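PDB 1A4E: catalase A from Saccharomyces cerevisiae, which probably breaks down the hydrogen peroxide made by peroxisomal oxidases to water and oxygen, working as a heme-dependent homotetramer. Local coordinates for residues F20-R24 and D35-I39; Q52-H58 and G99-D105; T131-F135 and H177-L182; A160-W164 and H456-C461. All coordinates share one frame; numbering follows the deposited sequence.

Contact 1: residues F20-R24 and D35-I39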
# COMPACT_ATOMS: atom_id res chain seq x y z
N PHE B 20 -23.33 -18.08 10.32
CA PHE B 20 -23.77 -17.47 9.08
C PHE B 20 -24.90 -16.45 9.13
O PHE B 20 -25.33 -15.99 8.08
CB PHE B 20 -24.15 -18.62 8.13
CG PHE B 20 -23.00 -19.56 7.84
CD1 PHE B 20 -21.82 -19.07 7.25
CD2 PHE B 20 -23.12 -20.92 8.14
CE1 PHE B 20 -20.76 -19.94 6.98
CE2 PHE B 20 -22.05 -21.78 7.86
CZ PHE B 20 -20.88 -21.29 7.28
N VAL B 21 -25.41 -16.07 10.31
CA VAL B 21 -26.50 -15.08 10.36
C VAL B 21 -26.07 -13.69 9.93
O VAL B 21 -24.98 -13.22 10.23
CB VAL B 21 -27.12 -14.94 11.78
CG1 VAL B 21 -27.92 -16.21 12.08
CG2 VAL B 21 -26.04 -14.70 12.85
N THR B 22 -26.92 -13.05 9.12
CA THR B 22 -26.69 -11.67 8.74
C THR B 22 -27.98 -10.90 8.98
O THR B 22 -29.08 -11.39 8.73
CB THR B 22 -26.25 -11.53 7.25
OG1 THR B 22 -27.21 -12.21 6.44
CG2 THR B 22 -24.86 -12.09 7.02
N GLN B 23 -27.84 -9.68 9.52
CA GLN B 23 -28.95 -8.82 9.89
C GLN B 23 -29.63 -8.09 8.75
O GLN B 23 -29.00 -7.46 7.91
CB GLN B 23 -28.50 -7.79 10.90
CG GLN B 23 -28.21 -8.41 12.24
CD GLN B 23 -27.73 -7.38 13.23
OE1 GLN B 23 -26.59 -7.42 13.68
NE2 GLN B 23 -28.58 -6.42 13.59
N ARG B 24 -30.96 -8.19 8.80
CA ARG B 24 -31.87 -7.62 7.82
C ARG B 24 -33.17 -7.22 8.53
O ARG B 24 -33.42 -7.63 9.67
CB ARG B 24 -32.16 -8.67 6.73
CG ARG B 24 -32.73 -9.88 7.48
CD ARG B 24 -32.51 -11.22 6.88
NE ARG B 24 -31.13 -11.48 6.56
CZ ARG B 24 -30.84 -12.23 5.50
NH1 ARG B 24 -31.80 -12.75 4.73
NH2 ARG B 24 -29.57 -12.42 5.16
N ASP B 35 -24.52 -4.61 10.63
CA ASP B 35 -23.86 -5.90 10.71
C ASP B 35 -22.38 -5.79 10.37
O ASP B 35 -21.92 -6.06 9.26
CB ASP B 35 -24.54 -6.86 9.76
CG ASP B 35 -24.21 -8.33 10.00
OD1 ASP B 35 -23.25 -8.68 10.68
OD2 ASP B 35 -24.95 -9.15 9.48
N TYR B 36 -21.64 -5.43 11.41
CA TYR B 36 -20.20 -5.26 11.30
C TYR B 36 -19.43 -6.57 11.17
O TYR B 36 -18.30 -6.54 10.70
CB TYR B 36 -19.69 -4.47 12.52
CG TYR B 36 -20.22 -4.95 13.86
CD1 TYR B 36 -19.66 -6.07 14.46
CD2 TYR B 36 -21.30 -4.29 14.45
CE1 TYR B 36 -20.18 -6.55 15.66
CE2 TYR B 36 -21.83 -4.76 15.65
CZ TYR B 36 -21.26 -5.90 16.24
OH TYR B 36 -21.80 -6.41 17.41
N ASN B 37 -20.03 -7.70 11.58
CA ASN B 37 -19.40 -9.00 11.45
C ASN B 37 -19.39 -9.48 10.00
O ASN B 37 -18.41 -10.10 9.58
CB ASN B 37 -20.10 -10.03 12.32
CG ASN B 37 -19.71 -9.94 13.79
OD1 ASN B 37 -18.75 -9.28 14.16
ND2 ASN B 37 -20.43 -10.61 14.69
N LEU B 38 -20.45 -9.16 9.23
CA LEU B 38 -20.47 -9.47 7.82
C LEU B 38 -19.38 -8.66 7.13
O LEU B 38 -18.60 -9.23 6.36
CB LEU B 38 -21.82 -9.11 7.19
CG LEU B 38 -21.95 -9.33 5.68
CD1 LEU B 38 -21.79 -10.81 5.35
CD2 LEU B 38 -23.29 -8.80 5.20
N ILE B 39 -19.29 -7.35 7.39
CA ILE B 39 -18.29 -6.52 6.73
C ILE B 39 -16.88 -6.87 7.18
O ILE B 39 -15.97 -6.80 6.36
CB ILE B 39 -18.64 -5.03 7.01
CG1 ILE B 39 -19.89 -4.72 6.18
CG2 ILE B 39 -17.52 -4.07 6.61
CD1 ILE B 39 -20.53 -3.35 6.48
O HOH W 1 -22.67 -11.46 9.98
O HOH W 2 -24.81 -10.03 12.86
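Asp35 OD1 is gripped by a water that also donates to Val21 O, bridging cap and strand, and by the backbone N-H of Leu38, 3.2 Å from Leu38 N and steeply out of the carboxylate plane. The bond from Leu38 caps the first turn of helix 36-45, with Asp35 as its N-cap residue. The other oxygen, OD2, accepts the backbone N-H of Gln23 (N to OD2 2.9 Å, N-H...O angle 160°), which also comes in from above the carboxylate plane. The torsion that sets CG anti to the backbone N (chi1 -165°) puts the group between strand and helix start, with OD2 3.2 Å from Thr22 CA. Beside it the methyl CG2 of Thr22 rests on CD1 of Leu38 (3.7 Å). On the strand, Arg24 clasps Thr22 side-on, NE to the carbonyl O and NH2 to OG1 (2.7 Å). Thr22, Gln23 and Arg24 also pair, antiparallel, with a strand of a second subunit, within the interwoven N-terminal arm of the catalase tetramer. One buried carboxylate thus ties the N-terminus of a helix to strand 22-25; the two N-H groups and the helix dipole would probably favour its charged form.

Contact 2: residues Q52-H58 and G99-D105. With HEM (protoporphyrin IX containing Fe), chain I; AZI (azide ion), chain H.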
# COMPACT_ATOMS: atom_id res chain seq x y z
N GLN B 52 2.09 -11.17 -6.55
CA GLN B 52 2.98 -12.31 -6.72
C GLN B 52 4.40 -11.84 -6.99
O GLN B 52 4.63 -10.74 -7.50
CB GLN B 52 2.50 -13.16 -7.89
CG GLN B 52 2.55 -12.44 -9.24
CD GLN B 52 2.04 -13.23 -10.43
OE1 GLN B 52 2.46 -13.00 -11.57
NE2 GLN B 52 1.12 -14.17 -10.23
N ARG B 53 5.37 -12.68 -6.63
CA ARG B 53 6.78 -12.48 -6.92
C ARG B 53 7.03 -12.17 -8.40
O ARG B 53 6.37 -12.72 -9.28
CB ARG B 53 7.53 -13.74 -6.54
CG ARG B 53 8.20 -13.63 -5.20
CD ARG B 53 8.69 -14.96 -4.67
NE ARG B 53 7.59 -15.57 -3.96
CZ ARG B 53 7.65 -15.95 -2.69
NH1 ARG B 53 8.73 -15.82 -1.94
NH2 ARG B 53 6.55 -16.44 -2.14
N ASN B 54 7.95 -11.26 -8.69
CA ASN B 54 8.28 -10.91 -10.07
C ASN B 54 9.80 -11.03 -10.27
O ASN B 54 10.55 -10.16 -9.82
CB ASN B 54 7.80 -9.48 -10.34
CG ASN B 54 7.90 -9.05 -11.80
OD1 ASN B 54 7.81 -9.86 -12.73
ND2 ASN B 54 8.10 -7.76 -12.04
N PRO B 55 10.35 -12.09 -10.89
CA PRO B 55 9.63 -13.28 -11.32
C PRO B 55 9.59 -14.36 -10.23
O PRO B 55 9.75 -14.06 -9.04
CB PRO B 55 10.38 -13.64 -12.58
CG PRO B 55 11.82 -13.43 -12.15
CD PRO B 55 11.74 -12.15 -11.33
N HIS B 56 9.43 -15.62 -10.66
CA HIS B 56 9.33 -16.80 -9.81
C HIS B 56 8.07 -16.75 -8.96
O HIS B 56 8.07 -17.08 -7.78
CB HIS B 56 10.55 -16.94 -8.88
CG HIS B 56 11.86 -17.35 -9.54
ND1 HIS B 56 12.43 -18.55 -9.51
CD2 HIS B 56 12.70 -16.52 -10.22
CE1 HIS B 56 13.58 -18.47 -10.13
NE2 HIS B 56 13.74 -17.24 -10.55
N ALA B 57 6.96 -16.32 -9.55
CA ALA B 57 5.68 -16.23 -8.86
C ALA B 57 5.11 -17.54 -8.33
O ALA B 57 4.55 -17.61 -7.24
CB ALA B 57 4.67 -15.60 -9.81
N HIS B 58 5.29 -18.62 -9.10
CA HIS B 58 4.76 -19.93 -8.76
C HIS B 58 5.83 -20.79 -8.10
O HIS B 58 6.91 -20.96 -8.68
CB HIS B 58 4.26 -20.60 -10.03
CG HIS B 58 3.52 -21.88 -9.73
ND1 HIS B 58 2.36 -21.99 -9.11
CD2 HIS B 58 3.96 -23.14 -10.03
CE1 HIS B 58 2.07 -23.25 -9.00
NE2 HIS B 58 3.03 -23.93 -9.56
N GLY B 99 6.16 -17.98 -15.30
CA GLY B 99 4.72 -18.14 -15.11
C GLY B 99 4.13 -17.42 -13.91
O GLY B 99 4.82 -17.18 -12.92
N ASP B 100 2.84 -17.09 -14.01
CA ASP B 100 2.12 -16.45 -12.91
C ASP B 100 1.79 -17.44 -11.80
O ASP B 100 2.09 -18.63 -11.92
CB ASP B 100 0.83 -15.84 -13.42
CG ASP B 100 1.02 -14.82 -14.52
OD1 ASP B 100 1.80 -13.89 -14.34
OD2 ASP B 100 0.37 -14.95 -15.55
N LYS B 101 1.15 -17.00 -10.70
CA LYS B 101 0.88 -17.86 -9.57
C LYS B 101 0.04 -19.08 -9.91
O LYS B 101 0.27 -20.15 -9.34
CB LYS B 101 0.19 -17.06 -8.47
CG LYS B 101 0.51 -17.72 -7.13
CD LYS B 101 0.15 -16.92 -5.89
CE LYS B 101 -1.28 -17.12 -5.41
NZ LYS B 101 -1.54 -18.52 -5.09
N GLY B 102 -0.91 -19.04 -10.84
CA GLY B 102 -1.70 -20.24 -11.09
C GLY B 102 -1.09 -21.22 -12.08
O GLY B 102 -1.67 -22.29 -12.29
N SER B 103 0.06 -20.89 -12.68
CA SER B 103 0.64 -21.71 -13.73
C SER B 103 1.11 -23.08 -13.26
O SER B 103 1.25 -23.33 -12.07
CB SER B 103 1.79 -20.95 -14.36
OG SER B 103 2.82 -20.67 -13.42
N ALA B 104 1.31 -23.96 -14.25
CA ALA B 104 1.70 -25.34 -14.01
C ALA B 104 3.12 -25.59 -13.57
O ALA B 104 4.04 -24.85 -13.87
CB ALA B 104 1.47 -26.17 -15.25
N ASP B 105 3.29 -26.69 -12.85
CA ASP B 105 4.59 -27.12 -12.37
C ASP B 105 5.54 -27.66 -13.41
O ASP B 105 6.75 -27.40 -13.34
CB ASP B 105 4.42 -28.19 -11.31
CG ASP B 105 4.14 -27.66 -9.92
OD1 ASP B 105 4.33 -26.47 -9.68
OD2 ASP B 105 3.77 -28.44 -9.07
CHA HEM I . 13.48 -14.06 -7.52
CHB HEM I . 15.52 -10.12 -9.33
CHC HEM I . 18.86 -12.84 -11.42
CHD HEM I . 17.40 -16.57 -8.76
C1A HEM I . 13.65 -12.76 -7.97
C2A HEM I . 12.86 -11.64 -7.51
C3A HEM I . 13.49 -10.52 -7.95
C4A HEM I . 14.64 -10.96 -8.70
CMA HEM I . 13.13 -9.07 -7.65
CAA HEM I . 11.62 -11.70 -6.64
CBA HEM I . 12.00 -11.35 -5.22
CGA HEM I . 10.86 -11.35 -4.23
O1A HEM I . 9.81 -10.75 -4.48
O2A HEM I . 11.03 -11.95 -3.18
C1B HEM I . 16.63 -10.51 -10.04
C2B HEM I . 17.48 -9.61 -10.78
C3B HEM I . 18.38 -10.39 -11.47
C4B HEM I . 18.06 -11.76 -11.10
CMB HEM I . 17.31 -8.09 -10.75
CAB HEM I . 19.39 -10.03 -12.37
CBB HEM I . 19.95 -8.69 -12.61
C1C HEM I . 18.77 -14.09 -10.86
C2C HEM I . 19.81 -15.10 -10.97
C3C HEM I . 19.44 -16.14 -10.17
C4C HEM I . 18.17 -15.76 -9.58
CMC HEM I . 21.08 -14.94 -11.81
CAC HEM I . 20.14 -17.30 -9.90
CBC HEM I . 21.46 -17.32 -9.32
C1D HEM I . 16.18 -16.22 -8.21
C2D HEM I . 15.38 -17.08 -7.38
C3D HEM I . 14.27 -16.39 -7.06
C4D HEM I . 14.39 -15.09 -7.67
CMD HEM I . 15.72 -18.50 -6.93
CAD HEM I . 13.09 -16.89 -6.25
CBD HEM I . 13.20 -16.66 -4.76
CGD HEM I . 12.00 -17.26 -4.05
O1D HEM I . 11.79 -18.46 -4.15
O2D HEM I . 11.25 -16.53 -3.41
NA HEM I . 14.76 -12.34 -8.68
NB HEM I . 17.01 -11.83 -10.22
NC HEM I . 17.79 -14.48 -9.97
ND HEM I . 15.58 -14.99 -8.37
FE HEM I . 16.26 -13.42 -9.34
N1 AZI H . 15.11 -13.83 -11.04
N2 AZI H . 15.44 -15.02 -11.71
N3 AZI H . 15.77 -16.20 -12.37
O HOH W 3 6.70 -15.09 -12.51
O HOH W 4 6.99 -18.68 -11.61
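The imidazole of His58 lies among main-chain oxygens of 99-105. Ser103 O sits 3.1 Å above one face, over the ring centre, at an angle too poor for a hydrogen bond. At the edges ND1 donates to Lys101 O (2.8 Å), tilted from the ring plane, and NE2 donates to Asp105 OD1 (2.9 Å, N-H...O angle 142°), close to it. With chi1 at -172°, CG stands anti to the backbone N and the ring reaches across the type I turn Asp100-Ser103; the bonds at its two nitrogens fix its rotation. Asp105 holds its other oxygen to the N-H of Gln245. The turn is closed at Asp100 O, which accepts from both N and OG of Ser103.

The loop 52-58 also carries the distal side of the catalase heme pocket. The ring of the active-site residue His56 lies over the porphyrin, as is characteristic of catalases, with HEM C3D 3.5 Å from its plane near the centre, while NE2 points at the azide bound to the heme iron and donates to its N3 (2.9 Å, 166°). Ser95 engages ND1, from the second shell. Pro55, preceded by a cis peptide, brings CG to 3.5 Å from azide N1. Arg53 adds a weak bond to a heme propionate.

Between the two histidines the methyl of Ala57 packs on Gly99 O (3.5 Å), and two waters join the N-H groups of Ala57 and His58 to that same carbonyl. Asp100 turns its carboxylate to a salt bridge with Arg151.

Contact 3: residues T131-F135 and H177-L182; sequences TPVFF and HQVMIL
Across this contact one direct hydrogen bond forms: Gln178 NE2 donates to Thr131 OG1 at 2.8 Å, nearly straight (168°) and in the amide plane. Thr131 turns that hydroxyl toward the helix, its OG1 anti to the main-chain N. A water adds a second polar link, donating to Phe134 O and accepting from Gln178 N.

Two CH-pi contacts follow. The chain of Gln178 bends at chi2 (55°), which lays CG squarely over the ring of Phe135, 3.4 Å from its centroid and 2° off the normal, while the amide runs on to the threonine. In the other, the CG2 methyl of Val133 stands over a face of the His177 imidazole, whose ND1 is bonded to Thr283 O.

Apolar contacts fill the flanks: CD1 of Ile181 meets Val133 CG2 (3.6 Å) and CD of Pro132, and Leu182 CD2 touches the rim of Phe135 at CE2 (3.8 Å). An alanine in place of Gln178 would take away both CG and the amide, and is likely to leave a gap over the Phe135 ring and Thr131 OG1 without its donor.

Phe134 points the other way, its ring resting against the heme and the azide close to Asn129. The contact thus backs helix 176-182 against the loop that supplies a phenylalanine to the distal heme pocket of this catalase.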
# COMPACT_ATOMS: atom_id res chain seq x y z
N THR B 131 20.41 -24.22 -12.66
CA THR B 131 21.30 -24.17 -13.80
C THR B 131 22.61 -23.51 -13.38
O THR B 131 22.60 -22.64 -12.52
CB THR B 131 20.57 -23.42 -14.94
OG1 THR B 131 21.55 -23.25 -15.95
CG2 THR B 131 19.95 -22.09 -14.54
N PRO B 132 23.78 -23.93 -13.91
CA PRO B 132 25.10 -23.36 -13.61
C PRO B 132 25.28 -21.91 -14.04
O PRO B 132 26.09 -21.17 -13.47
CB PRO B 132 26.08 -24.26 -14.31
CG PRO B 132 25.32 -25.51 -14.63
CD PRO B 132 23.93 -24.99 -14.89
N VAL B 133 24.56 -21.52 -15.10
CA VAL B 133 24.67 -20.19 -15.68
C VAL B 133 23.32 -19.47 -15.75
O VAL B 133 22.33 -19.95 -15.19
CB VAL B 133 25.30 -20.30 -17.10
CG1 VAL B 133 26.72 -20.82 -16.99
CG2 VAL B 133 24.52 -21.24 -17.98
N PHE B 134 23.27 -18.30 -16.40
CA PHE B 134 22.02 -17.61 -16.64
C PHE B 134 22.09 -16.91 -17.99
O PHE B 134 23.12 -16.90 -18.67
CB PHE B 134 21.77 -16.62 -15.50
CG PHE B 134 20.33 -16.12 -15.34
CD1 PHE B 134 19.28 -17.03 -15.09
CD2 PHE B 134 20.07 -14.75 -15.46
CE1 PHE B 134 17.98 -16.55 -14.96
CE2 PHE B 134 18.76 -14.29 -15.33
CZ PHE B 134 17.71 -15.18 -15.08
N PHE B 135 20.96 -16.34 -18.41
CA PHE B 135 20.80 -15.69 -19.70
C PHE B 135 21.54 -14.38 -19.91
O PHE B 135 21.80 -14.00 -21.06
CB PHE B 135 19.32 -15.42 -19.94
CG PHE B 135 18.41 -16.65 -19.83
CD1 PHE B 135 17.91 -17.03 -18.59
CD2 PHE B 135 18.06 -17.35 -20.98
CE1 PHE B 135 17.04 -18.12 -18.49
CE2 PHE B 135 17.19 -18.44 -20.89
CZ PHE B 135 16.68 -18.82 -19.64
N HIS B 177 24.62 -20.32 -23.93
CA HIS B 177 24.98 -21.43 -23.04
C HIS B 177 23.75 -21.79 -22.22
O HIS B 177 23.40 -22.97 -22.10
CB HIS B 177 26.14 -20.98 -22.14
CG HIS B 177 26.81 -22.05 -21.28
ND1 HIS B 177 27.80 -21.83 -20.42
CD2 HIS B 177 26.51 -23.39 -21.21
CE1 HIS B 177 28.10 -22.96 -19.84
NE2 HIS B 177 27.32 -23.89 -20.33
N GLN B 178 23.05 -20.77 -21.70
CA GLN B 178 21.84 -20.98 -20.93
C GLN B 178 20.68 -21.48 -21.78
O GLN B 178 19.95 -22.35 -21.30
CB GLN B 178 21.44 -19.68 -20.24
CG GLN B 178 20.17 -19.81 -19.41
CD GLN B 178 20.14 -20.89 -18.35
OE1 GLN B 178 19.11 -21.51 -18.08
NE2 GLN B 178 21.26 -21.13 -17.71
N VAL B 179 20.51 -20.98 -23.02
CA VAL B 179 19.41 -21.43 -23.87
C VAL B 179 19.57 -22.91 -24.19
O VAL B 179 18.58 -23.63 -24.25
CB VAL B 179 19.40 -20.56 -25.15
CG1 VAL B 179 18.36 -21.04 -26.14
CG2 VAL B 179 19.05 -19.13 -24.76
N MET B 180 20.83 -23.37 -24.33
CA MET B 180 21.15 -24.77 -24.56
C MET B 180 20.70 -25.65 -23.40
O MET B 180 20.11 -26.71 -23.61
CB MET B 180 22.65 -24.95 -24.74
CG MET B 180 23.23 -24.45 -26.05
SD MET B 180 22.73 -25.48 -27.45
CE MET B 180 23.86 -26.80 -27.11
N ILE B 181 20.97 -25.19 -22.16
CA ILE B 181 20.55 -25.92 -20.96
C ILE B 181 19.03 -25.89 -20.81
O ILE B 181 18.43 -26.92 -20.51
CB ILE B 181 21.24 -25.28 -19.72
CG1 ILE B 181 22.74 -25.45 -19.83
CG2 ILE B 181 20.76 -25.97 -18.44
CD1 ILE B 181 23.51 -24.60 -18.81
N LEU B 182 18.40 -24.74 -21.08
CA LEU B 182 16.96 -24.55 -20.95
C LEU B 182 16.17 -25.50 -21.84
O LEU B 182 15.22 -26.14 -21.39
CB LEU B 182 16.61 -23.10 -21.30
CG LEU B 182 15.14 -22.69 -21.34
CD1 LEU B 182 14.57 -22.73 -19.94
CD2 LEU B 182 15.00 -21.31 -21.92
O HOH W 5 24.36 -18.07 -21.03

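Contact 4: residues A160-W164 and H456-C461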
# COMPACT_ATOMS: atom_id res chain seq x y z
N ALA B 160 6.46 -16.29 -28.91
CA ALA B 160 7.73 -16.83 -29.39
C ALA B 160 8.56 -15.80 -30.15
O ALA B 160 9.78 -15.90 -30.14
CB ALA B 160 7.48 -18.02 -30.31
N ASP B 161 7.93 -14.80 -30.78
CA ASP B 161 8.67 -13.72 -31.42
C ASP B 161 9.39 -12.88 -30.39
O ASP B 161 10.54 -12.54 -30.66
CB ASP B 161 7.78 -12.76 -32.21
CG ASP B 161 7.01 -13.35 -33.38
OD1 ASP B 161 7.41 -14.39 -33.89
OD2 ASP B 161 6.01 -12.76 -33.79
N MET B 162 8.78 -12.52 -29.24
CA MET B 162 9.48 -11.76 -28.20
C MET B 162 10.65 -12.56 -27.64
O MET B 162 11.77 -12.05 -27.51
CB MET B 162 8.67 -11.45 -26.95
CG MET B 162 7.33 -10.77 -26.97
SD MET B 162 6.86 -10.50 -25.24
CE MET B 162 6.27 -12.06 -24.67
N PHE B 163 10.34 -13.82 -27.32
CA PHE B 163 11.27 -14.75 -26.71
C PHE B 163 12.55 -14.84 -27.53
O PHE B 163 13.63 -14.52 -27.04
CB PHE B 163 10.57 -16.09 -26.59
CG PHE B 163 11.29 -17.22 -25.86
CD1 PHE B 163 12.42 -17.85 -26.41
CD2 PHE B 163 10.80 -17.64 -24.63
CE1 PHE B 163 13.03 -18.90 -25.74
CE2 PHE B 163 11.42 -18.70 -23.96
CZ PHE B 163 12.54 -19.33 -24.51
N TRP B 164 12.43 -15.24 -28.79
CA TRP B 164 13.60 -15.40 -29.63
C TRP B 164 14.17 -14.11 -30.18
O TRP B 164 15.36 -14.07 -30.46
CB TRP B 164 13.27 -16.35 -30.76
CG TRP B 164 13.18 -17.78 -30.24
CD1 TRP B 164 11.98 -18.45 -30.24
CD2 TRP B 164 14.21 -18.54 -29.73
NE1 TRP B 164 12.25 -19.63 -29.74
CE2 TRP B 164 13.54 -19.72 -29.42
CE3 TRP B 164 15.58 -18.42 -29.48
CZ2 TRP B 164 14.22 -20.80 -28.86
CZ3 TRP B 164 16.26 -19.50 -28.91
CH2 TRP B 164 15.58 -20.68 -28.61
N HIS B 456 9.20 -25.07 -30.42
CA HIS B 456 9.02 -23.75 -29.84
C HIS B 456 9.24 -22.65 -30.89
O HIS B 456 8.43 -21.73 -30.99
CB HIS B 456 10.01 -23.62 -28.67
CG HIS B 456 9.83 -22.37 -27.84
ND1 HIS B 456 10.16 -21.13 -28.16
CD2 HIS B 456 9.26 -22.34 -26.59
CE1 HIS B 456 9.82 -20.35 -27.17
NE2 HIS B 456 9.28 -21.08 -26.23
N VAL B 457 10.31 -22.78 -31.69
CA VAL B 457 10.68 -21.83 -32.74
C VAL B 457 9.66 -21.82 -33.87
O VAL B 457 9.47 -20.80 -34.53
CB VAL B 457 12.08 -22.18 -33.31
CG1 VAL B 457 12.53 -21.25 -34.41
CG2 VAL B 457 13.09 -21.98 -32.21
N GLU B 458 8.99 -22.96 -34.09
CA GLU B 458 7.96 -23.12 -35.10
C GLU B 458 6.89 -22.02 -35.06
O GLU B 458 6.44 -21.53 -36.10
CB GLU B 458 7.38 -24.52 -34.87
CG GLU B 458 6.19 -25.00 -35.69
CD GLU B 458 4.85 -24.53 -35.15
OE1 GLU B 458 4.44 -25.01 -34.09
OE2 GLU B 458 4.23 -23.68 -35.79
N GLY B 459 6.53 -21.61 -33.84
CA GLY B 459 5.54 -20.57 -33.62
C GLY B 459 6.05 -19.15 -33.83
O GLY B 459 5.36 -18.20 -33.46
N ALA B 460 7.23 -18.96 -34.42
CA ALA B 460 7.76 -17.63 -34.65
C ALA B 460 7.72 -17.20 -36.12
O ALA B 460 7.49 -17.98 -37.04
CB ALA B 460 9.20 -17.55 -34.17
N CYS B 461 7.93 -15.89 -36.27
CA CYS B 461 7.98 -15.16 -37.54
C CYS B 461 9.19 -15.63 -38.36
O CYS B 461 10.24 -15.90 -37.77
CB CYS B 461 8.04 -13.67 -37.15
SG CYS B 461 8.98 -12.50 -38.16
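His456 turns a different part of its ring to each of two aromatic neighbours. Its CE1 edge points into the face of Phe163, 3.5 Å above the plane and over the centre, an edge-to-face pair with planes at 50°. Toward Trp164 it offers ND1, which accepts the indole N-H (NE1 to ND1 3.0 Å, N-H...N angle 142°), the two rings meeting rim to rim. CG of His456 is anti to the backbone N (chi1 -173°), which extends the ring into the angle between Phe163 and Trp164. The indole is held on both faces, toward the rim: CD1 of Phe163 lies over one, and CG2 of Val457 over the opposite one, 3.6 Å from CE2 of Trp164. A leucine in place of Trp164 would probably leave His456 ND1 without its donor and the imidazole held mainly by packing, and uncover the Val457 methyl. A turn further back, Ala160 CB packs against Gly459 O, and Asp161 OD1 accepts from Cys461 N (2.9 Å) on its syn side. Cys461 is the N-cap of helix 462-473, whose Ile464 and Val468 also pack on Trp164, while Val179 and Leu182 of helix 176-182 touch Trp164 and Phe163. Helix 160-168 thereby packs both on helix 176-182 and on the end of helix 445-457 with the turn that leads to helix 462-473.

Contacts 1, 2 and 3 follow one another along the chain, whereas contact 4 interlocks with contact 3: helix 160-168 precedes helix 176-182, and the second segment of contact 4 comes much later. Contact 1 stands apart on the N-terminal arm, its centre about 36 Å from that of contact 2 and 55 Å from that of contact 3, among neighbouring subunits. Both segments of contact 2 and the 131-135 side of contact 3 (centres about 20 Å apart) are loops next to strands of the antiparallel sheet; they supply His56 and Phe134 to one heme pocket. Contacts 3 and 4 touch, Val179 CG1 meeting Trp164 CH2 at 3.7 Å, so packing continues from the pocket loop to the C-terminal helices.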